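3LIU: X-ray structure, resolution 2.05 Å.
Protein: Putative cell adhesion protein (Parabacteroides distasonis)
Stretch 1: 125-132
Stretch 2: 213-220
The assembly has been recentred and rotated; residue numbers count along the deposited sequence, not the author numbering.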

# COMPACT_ATOMS: atom_id res chain seq x y z
N LEU A 125 2.48 -2.56 9.94
CA LEU A 125 2.22 -1.73 8.76
C LEU A 125 1.70 -0.38 9.21
O LEU A 125 0.91 -0.28 10.16
N THR A 126 2.13 0.69 8.55
CA THR A 126 1.67 2.00 8.95
C THR A 126 0.18 2.12 8.65
O THR A 126 -0.27 1.80 7.56
N MSE A 127 -0.60 2.60 9.62
CA MSE A 127 -2.05 2.84 9.43
C MSE A 127 -2.40 4.21 10.00
O MSE A 127 -1.72 4.69 10.91
N SER A 128 -3.48 4.82 9.53
CA SER A 128 -3.94 6.08 10.09
C SER A 128 -5.44 6.17 10.19
O SER A 128 -6.15 5.53 9.45
N SER A 129 -5.89 7.01 11.11
CA SER A 129 -7.27 7.43 11.23
C SER A 129 -7.53 8.62 10.35
O SER A 129 -6.61 9.18 9.77
N LYS A 130 -8.78 9.02 10.26
CA LYS A 130 -9.13 10.31 9.65
C LYS A 130 -8.83 11.39 10.64
O LYS A 130 -8.50 11.09 11.80
N VAL A 131 -9.00 12.64 10.23
CA VAL A 131 -8.85 13.74 11.16
C VAL A 131 -10.14 13.93 11.96
O VAL A 131 -11.19 14.07 11.36
N LEU A 132 -10.04 13.88 13.29
CA LEU A 132 -11.19 14.00 14.20
C LEU A 132 -11.32 15.42 14.68
O LEU A 132 -10.32 16.12 14.86
N SER A 213 2.09 9.93 1.75
CA SER A 213 1.67 10.70 2.95
C SER A 213 1.25 9.69 4.05
O SER A 213 0.82 8.59 3.75
N VAL A 214 1.36 10.09 5.31
CA VAL A 214 1.04 9.20 6.41
C VAL A 214 -0.48 9.08 6.65
O VAL A 214 -0.95 8.05 7.11
N ALA A 215 -1.24 10.13 6.36
CA ALA A 215 -2.67 10.13 6.65
C ALA A 215 -3.39 11.07 5.71
O ALA A 215 -2.75 11.93 5.08
N SER A 216 -4.72 10.86 5.61
CA SER A 216 -5.64 11.70 4.88
C SER A 216 -6.67 12.34 5.82
O SER A 216 -6.99 11.80 6.90
N THR A 217 -7.24 13.46 5.38
CA THR A 217 -8.25 14.16 6.15
C THR A 217 -9.50 13.32 6.37
O THR A 217 -10.04 13.22 7.50
N GLU A 218 -9.95 12.71 5.29
CA GLU A 218 -11.10 11.84 5.33
C GLU A 218 -10.68 10.39 5.60
O GLU A 218 -9.52 9.97 5.39
N GLU A 219 -11.64 9.62 6.08
CA GLU A 219 -11.45 8.19 6.29
C GLU A 219 -11.15 7.52 4.98
O GLU A 219 -11.91 7.68 4.03
N TRP A 220 -10.07 6.75 4.91
CA TRP A 220 -9.72 6.02 3.69
C TRP A 220 -9.52 6.96 2.49
O TRP A 220 -9.77 6.59 1.35

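Water does most of the polar work in this contact: one direct hydrogen bond passes the angle test between the stretches, whereas five ordered waters each bond to both of them. The direct bond is made by backbone alone, Val131 N donating to Thr217 O at 3.0 Å with an N-H...O angle of 169°, close to linear. Around it the two segments bury 391 Å², both sides summed.

At one end the packing is apolar. Thr126 directs its CA-to-CB bond toward stretch 2, and with chi1 at -45° (m) its CG2 lies 4.0 Å from CG2 of Val214, whose own chi1 is 72° (p). OG1 of Thr126 is satisfied by a residue adjoining the stretches. Met127, a selenomethionine, points away, and its side chain comes no nearer than 7.2 Å.

Ser128 turns inward again. Its CB sits 3.5 Å from CB of Ala215, which also points toward its partner, so two small side chains are in contact where the CA atoms of this pair are 5.5 Å apart. The p rotamer (48°) of Ser128 places OG 3.1 Å from Val214 O and lets OG donate to water 2, also at 3.1 Å. That water further accepts from Ser216 N at 2.9 Å and donates to Ser129 O at 2.7 Å, tying the two backbones together beside the Ser128-Ala215 contact. Water 1 adds a looser link, accepting from Trp220 N at 3.0 Å and making a weak 3.3 Å bond to Ser128 O.

Ser129 and Ser216 use their hydroxyls within their own segments. Ser129 OG (chi1 76°, p) donates to Lys130 O at 2.8 Å, and Ser216 OG (chi1 62°, p) donates to Glu218 O at 2.6 Å.

Lys130 packs through the base of its side chain. CB points toward stretch 2, lying 3.4 Å from Thr217 O, 3.5 Å from Glu219 N and 3.7 Å from Glu219 OE1. After chi1 of 74° (p), three t torsions extend the chain and its end leads away, where water 4 accepts from NZ and donates to Glu218 OE1, both at 3.1 Å. The Glu219 side chain starts sideways but, with chi1 t and chi2 p, its end comes nearer; water 3 donates to its OE1 at 2.7 Å and accepts from Lys130 N at 3.0 Å.

Val131 (chi1 176°, t) points inward beside the direct bond, while water 5 donates to both Val131 O and Thr217 O at 2.7 Å. Thr217 O thus accepts from backbone and water together.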

# COMPACT_ATOMS: atom_id res chain seq x y z
CB LEU A 125 1.19 -2.41 7.85
CG LEU A 125 1.64 -3.77 7.32
CD1 LEU A 125 0.57 -4.37 6.48
CD2 LEU A 125 2.94 -3.60 6.50
CB THR A 126 2.40 3.13 8.22
OG1 THR A 126 3.82 2.88 8.20
CG2 THR A 126 2.11 4.48 8.95
CB MSE A 127 -2.87 1.80 10.21
CG MSE A 127 -2.55 0.38 9.93
SE MSE A 127 -2.96 -0.71 11.47
CE MSE A 127 -2.20 -2.40 10.80
CB SER A 128 -3.49 7.26 9.24
OG SER A 128 -3.77 7.03 7.87
CB SER A 129 -7.55 7.83 12.68
OG SER A 129 -7.00 9.11 13.00
CB LYS A 130 -10.60 10.34 9.30
CG LYS A 130 -11.58 10.48 10.49
CD LYS A 130 -13.02 10.66 9.98
CE LYS A 130 -14.10 10.37 11.02
NZ LYS A 130 -15.38 10.98 10.52
CB VAL A 131 -8.47 15.07 10.44
CG1 VAL A 131 -8.42 16.23 11.41
CG2 VAL A 131 -7.11 14.93 9.73
CB LEU A 132 -11.01 13.08 15.43
CG LEU A 132 -10.64 11.62 15.12
CD1 LEU A 132 -10.40 10.77 16.38
CD2 LEU A 132 -11.73 11.01 14.31
CB SER A 213 0.50 11.64 2.60
OG SER A 213 0.94 12.65 1.73
CB VAL A 214 1.78 9.60 7.71
CG1 VAL A 214 1.22 10.89 8.33
CG2 VAL A 214 1.77 8.43 8.70
CB ALA A 215 -2.91 10.50 8.10
CB SER A 216 -6.38 10.88 3.82
OG SER A 216 -7.15 9.87 4.42
CB THR A 217 -8.68 15.46 5.45
OG1 THR A 217 -7.56 16.35 5.42
CG2 THR A 217 -9.78 16.10 6.19
CB GLU A 218 -11.93 11.96 4.04
CG GLU A 218 -12.35 13.40 3.63
CD GLU A 218 -13.12 14.14 4.71
OE1 GLU A 218 -13.90 13.48 5.43
OE2 GLU A 218 -12.96 15.38 4.83
CB GLU A 219 -12.75 7.60 6.85
CG GLU A 219 -12.68 6.13 7.14
CD GLU A 219 -12.13 5.88 8.47
OE1 GLU A 219 -11.38 6.74 8.96
OE2 GLU A 219 -12.49 4.86 9.06
CB TRP A 220 -10.80 4.97 3.38
CG TRP A 220 -10.30 3.71 2.67
CD1 TRP A 220 -9.42 3.64 1.63
CD2 TRP A 220 -10.72 2.36 2.92
NE1 TRP A 220 -9.23 2.34 1.24
CE2 TRP A 220 -10.03 1.53 2.00
CE3 TRP A 220 -11.59 1.78 3.84
CZ2 TRP A 220 -10.21 0.15 1.96
CZ3 TRP A 220 -11.77 0.39 3.79
CH2 TRP A 220 -11.08 -0.40 2.87
O HOH W 1 -8.16 6.84 7.18
O HOH W 2 -6.15 8.78 7.09
O HOH W 3 -10.79 7.22 11.53
O HOH W 4 -14.38 13.00 8.44
O HOH W 5 -12.12 14.25 8.82